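Local coordinates for ArsR family transcriptional regulator (Staphylococcus aureus, PDB 6CDB), which is a zinc-sensing ArsR-family transcriptional repressor that probably binds operator DNA as a homodimer, with zinc ions held between its two subunits, at residues R15-E18 and I19-L23; I8-D11 and T12-V16. The protein carries 1 engineered substitution. All coordinates share one frame; numbering follows the deposited sequence.

Contact 1: R15-E18 and I19-L23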
loop_
_atom_site.group_PDB
_atom_site.type_symbol
_atom_site.label_atom_id
_atom_site.label_comp_id
_atom_site.label_asym_id
_atom_site.label_seq_id
_atom_site.Cartn_x
_atom_site.Cartn_y
_atom_site.Cartn_z
ATOM N N ARG A 15 -9.497 -1.503 7.854
ATOM C CA ARG A 15 -8.132 -1.737 8.327
ATOM C C ARG A 15 -7.127 -1.619 7.187
ATOM O O ARG A 15 -6.057 -1.027 7.360
ATOM C CB ARG A 15 -8.028 -3.101 9.015
ATOM C CG ARG A 15 -9.022 -3.263 10.160
ATOM C CD ARG A 15 -8.623 -4.352 11.145
ATOM N NE ARG A 15 -8.663 -5.681 10.541
ATOM C CZ ARG A 15 -9.767 -6.416 10.398
ATOM N NH1 ARG A 15 -10.943 -5.955 10.817
ATOM N NH2 ARG A 15 -9.695 -7.613 9.830
ATOM N N VAL A 16 -7.471 -2.149 6.006
ATOM C CA VAL A 16 -6.636 -1.975 4.814
ATOM C C VAL A 16 -6.406 -0.490 4.537
ATOM O O VAL A 16 -5.278 -0.044 4.258
ATOM C CB VAL A 16 -7.288 -2.680 3.610
ATOM C CG1 VAL A 16 -6.672 -2.191 2.314
ATOM C CG2 VAL A 16 -7.142 -4.190 3.733
ATOM N N THR A 17 -7.481 0.294 4.608
ATOM C CA THR A 17 -7.374 1.740 4.465
ATOM C C THR A 17 -6.396 2.332 5.475
ATOM O O THR A 17 -5.589 3.200 5.126
ATOM C CB THR A 17 -8.759 2.379 4.607
ATOM O OG1 THR A 17 -9.636 1.836 3.616
ATOM C CG2 THR A 17 -8.685 3.892 4.428
ATOM N N GLU A 18 -6.439 1.877 6.731
ATOM C CA GLU A 18 -5.515 2.432 7.719
ATOM C C GLU A 18 -4.072 2.064 7.410
ATOM O O GLU A 18 -3.158 2.874 7.646
ATOM C CB GLU A 18 -5.878 1.964 9.129
ATOM C CG GLU A 18 -7.312 2.255 9.531
ATOM C CD GLU A 18 -7.611 3.747 9.469
ATOM O OE1 GLU A 18 -6.805 4.540 10.013
ATOM O OE2 GLU A 18 -8.651 4.108 8.872
ATOM N N ILE A 19 -3.853 0.850 6.888
ATOM C CA ILE A 19 -2.512 0.438 6.499
ATOM C C ILE A 19 -1.966 1.362 5.425
ATOM O O ILE A 19 -0.841 1.869 5.537
ATOM C CB ILE A 19 -2.506 -1.029 6.036
ATOM C CG1 ILE A 19 -2.667 -1.959 7.243
ATOM C CG2 ILE A 19 -1.212 -1.338 5.262
ATOM C CD1 ILE A 19 -2.995 -3.379 6.872
ATOM N N PHE A 20 -2.739 1.581 4.360
ATOM C CA PHE A 20 -2.245 2.436 3.283
ATOM C C PHE A 20 -2.118 3.890 3.729
ATOM O O PHE A 20 -1.235 4.614 3.252
ATOM C CB PHE A 20 -3.163 2.333 2.066
ATOM C CG PHE A 20 -3.057 1.016 1.339
ATOM C CD1 PHE A 20 -1.835 0.557 0.889
ATOM C CD2 PHE A 20 -4.178 0.231 1.133
ATOM C CE1 PHE A 20 -1.729 -0.671 0.218
ATOM C CE2 PHE A 20 -4.087 -0.997 0.466
ATOM C CZ PHE A 20 -2.847 -1.448 0.017
ATOM N N LYS A 21 -2.998 4.340 4.620
ATOM C CA LYS A 21 -2.880 5.697 5.141
ATOM C C LYS A 21 -1.576 5.869 5.904
ATOM O O LYS A 21 -0.847 6.844 5.697
ATOM C CB LYS A 21 -4.076 6.029 6.037
ATOM C CG LYS A 21 -5.210 6.679 5.302
ATOM C CD LYS A 21 -6.377 6.963 6.236
ATOM C CE LYS A 21 -7.513 7.630 5.483
ATOM N NZ LYS A 21 -8.729 7.708 6.324
ATOM N N ALA A 22 -1.250 4.910 6.775
ATOM C CA ALA A 22 0.002 4.995 7.519
ATOM C C ALA A 22 1.208 4.901 6.596
ATOM O O ALA A 22 2.231 5.554 6.833
ATOM C CB ALA A 22 0.061 3.898 8.574
ATOM N N LEU A 23 1.124 4.089 5.543
ATOM C CA LEU A 23 2.262 4.009 4.639
ATOM C C LEU A 23 2.344 5.191 3.686
ATOM O O LEU A 23 3.313 5.279 2.930
ATOM C CB LEU A 23 2.216 2.703 3.834
ATOM C CG LEU A 23 2.420 1.394 4.591
ATOM C CD1 LEU A 23 2.056 0.232 3.695
ATOM C CD2 LEU A 23 3.879 1.276 5.062
#
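Val16 and Phe20, one helical turn apart, set their side chains side by side, and CG1 of Val16 comes within 3.4 Å of CE2 of the Phe20 ring. That branch is put beside the ring because it stands anti to the backbone N of Val16 (chi1 164°), on the carbonyl side of its own residue and so in the direction of the next turn. The same ring lies obliquely to the Val16 carbonyl, with CD2 of Phe20 3.3 Å from Val16 O. A looser pairing runs along the neighbouring edge of the helix, where the methyl CG2 of Thr17 meets CE of Lys21 at 4.1 Å. The Lys21 chain, extended beyond CG, lies side by side with Thr17 and points the same way.

Backbone bonds hold this register. The carbonyls of Arg15, Val16, Thr17 and Glu18 receive the amides of Ile19, Phe20, Lys21 and Ala22 in turn. The bond from Phe20 N to Val16 O, 3.0 Å long, is nearly straight at 168°. The Thr17 hydroxyl is satisfied within the helix by the carbonyl of Leu13.

Charge plays a lesser role. Glu18 OE2 and Lys21 NZ stay 4.4 Å apart, beyond a salt bridge, so any attraction is probably modest on this exposed side.

Two faces of the helix have different neighbours. Ile19 touches Leu68 and Ala22 the engineered Leu66, both of their own chain, while Val16 packs on Ala98 and both Thr17 and Phe20 on Ile29 of the second subunit. The Val16-Phe20 and Thr17-Lys21 pairs and the four backbone bonds are the i to i+4 contacts of a regular alpha-helix, here the N-terminal helix of an ArsR-type winged-helix repressor, which takes part in the dimer interface.

Contact 2: I8-D11 and T12-V16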
loop_
_atom_site.group_PDB
_atom_site.type_symbol
_atom_site.label_atom_id
_atom_site.label_comp_id
_atom_site.label_asym_id
_atom_site.label_seq_id
_atom_site.Cartn_x
_atom_site.Cartn_y
_atom_site.Cartn_z
ATOM N N ILE A 8 -13.941 -10.638 3.038
ATOM C CA ILE A 8 -13.836 -9.208 2.720
ATOM C C ILE A 8 -15.140 -8.565 3.196
ATOM O O ILE A 8 -16.170 -8.572 2.516
ATOM C CB ILE A 8 -13.543 -8.956 1.238
ATOM C CG1 ILE A 8 -12.026 -8.998 0.972
ATOM C CG2 ILE A 8 -14.092 -7.593 0.767
ATOM C CD1 ILE A 8 -11.372 -10.372 1.091
ATOM N N ASN A 9 -15.102 -8.044 4.405
ATOM C CA ASN A 9 -16.187 -7.249 4.942
ATOM C C ASN A 9 -15.698 -5.816 5.134
ATOM O O ASN A 9 -14.522 -5.498 4.910
ATOM C CB ASN A 9 -16.703 -7.856 6.249
ATOM C CG ASN A 9 -15.629 -7.934 7.313
ATOM O OD1 ASN A 9 -14.546 -8.473 7.078
ATOM N ND2 ASN A 9 -15.914 -7.381 8.486
ATOM N N THR A 10 -16.624 -4.955 5.551
ATOM C CA THR A 10 -16.328 -3.536 5.705
ATOM C C THR A 10 -15.149 -3.303 6.642
ATOM O O THR A 10 -14.252 -2.506 6.336
ATOM C CB THR A 10 -17.578 -2.810 6.211
ATOM O OG1 THR A 10 -18.579 -2.826 5.186
ATOM C CG2 THR A 10 -17.263 -1.363 6.605
ATOM N N ASP A 11 -15.136 -3.992 7.789
ATOM C CA ASP A 11 -14.042 -3.850 8.751
ATOM C C ASP A 11 -12.688 -4.128 8.104
ATOM O O ASP A 11 -11.730 -3.363 8.287
ATOM C CB ASP A 11 -14.266 -4.797 9.933
ATOM C CG ASP A 11 -15.698 -4.755 10.451
ATOM O OD1 ASP A 11 -16.284 -5.842 10.685
ATOM O OD2 ASP A 11 -16.234 -3.634 10.618
ATOM N N THR A 12 -12.589 -5.226 7.348
ATOM C CA THR A 12 -11.336 -5.550 6.676
ATOM C C THR A 12 -10.856 -4.388 5.818
ATOM O O THR A 12 -9.691 -3.985 5.899
ATOM C CB THR A 12 -11.488 -6.802 5.809
ATOM O OG1 THR A 12 -11.994 -7.884 6.600
ATOM C CG2 THR A 12 -10.125 -7.192 5.229
ATOM N N LEU A 13 -11.742 -3.841 4.977
ATOM C CA LEU A 13 -11.317 -2.777 4.073
ATOM C C LEU A 13 -10.999 -1.496 4.831
ATOM O O LEU A 13 -10.157 -0.711 4.389
ATOM C CB LEU A 13 -12.381 -2.530 2.998
ATOM C CG LEU A 13 -12.649 -3.703 2.031
ATOM C CD1 LEU A 13 -13.447 -3.246 0.811
ATOM C CD2 LEU A 13 -11.339 -4.392 1.606
ATOM N N GLU A 14 -11.642 -1.268 5.973
ATOM C CA GLU A 14 -11.242 -0.136 6.795
ATOM C C GLU A 14 -9.823 -0.314 7.329
ATOM O O GLU A 14 -9.013 0.621 7.262
ATOM C CB GLU A 14 -12.238 0.058 7.933
ATOM C CG GLU A 14 -13.624 0.482 7.449
ATOM C CD GLU A 14 -13.902 1.937 7.753
ATOM O OE1 GLU A 14 -14.215 2.241 8.928
ATOM O OE2 GLU A 14 -13.785 2.774 6.826
ATOM N N ARG A 15 -9.497 -1.503 7.854
ATOM C CA ARG A 15 -8.132 -1.737 8.327
ATOM C C ARG A 15 -7.127 -1.619 7.187
ATOM O O ARG A 15 -6.057 -1.027 7.360
ATOM C CB ARG A 15 -8.028 -3.101 9.015
ATOM C CG ARG A 15 -9.022 -3.263 10.160
ATOM C CD ARG A 15 -8.623 -4.352 11.145
ATOM N NE ARG A 15 -8.663 -5.681 10.541
ATOM C CZ ARG A 15 -9.767 -6.416 10.398
ATOM N NH1 ARG A 15 -10.943 -5.955 10.817
ATOM N NH2 ARG A 15 -9.695 -7.613 9.830
ATOM N N VAL A 16 -7.471 -2.149 6.006
ATOM C CA VAL A 16 -6.636 -1.975 4.814
ATOM C C VAL A 16 -6.406 -0.490 4.537
ATOM O O VAL A 16 -5.278 -0.044 4.258
ATOM C CB VAL A 16 -7.288 -2.680 3.610
ATOM C CG1 VAL A 16 -6.672 -2.191 2.314
ATOM C CG2 VAL A 16 -7.142 -4.190 3.733
#
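Asn9 O receives Leu13 N at 3.2 Å in the opening turn of the helix, and the i to i+4 pattern continues with Glu14 N on Thr10 O and Arg15 N on Asp11 O. Asn9 occupies the N-cap position, and its side-chain OD1 takes a 2.7 Å hydrogen bond from OG1 of Thr12. With chi1 at 60°, CG of Asn9 sits between its backbone N and carbonyl carbon, which folds the amide back over the first turn. The two side chains cross at about a right angle, and the hydroxyl approaches from above the amide plane, 37° out of it. Glu7 O and, weakly, Asn99 OD1 of the second subunit also lie at this hydroxyl.

On another side of the turn, CB of Asp11 lies 3.6 Å from NH1 of Arg15, whose chain bends at chi3, with CA of Thr12 on one face of the guanidinium, offset toward its rim. Ile8 CG2 reaches Leu13 CD2 at 4.3 Å, a light apolar touch. The one proton of the buried Thr12 hydroxyl serves one acceptor at a time, its bond to Asn9 OD1 being short; Arg15 NH2 to Ala98 O is the firmer link to the second subunit.

In the fold
Contact 2 comes first along the chain and contact 1 follows, with Arg15 and Val16 common to both; their centres lie about 10 Å apart. Both belong to helix 10-23: contact 2 includes the loop leading into it and its first turns, contact 1 its later turns. The helix runs inward: the centre of contact 2 lies about 20 Å from the centre of the chain and that of contact 1 about 11 Å. Both touch the second subunit, so the helix contributes to the dimer interface along both contacts. The side chain of Ile19 lies about 9 Å from a bound zinc ion, so this part of the helix sits near a metal site, though Ile19 is not a ligand.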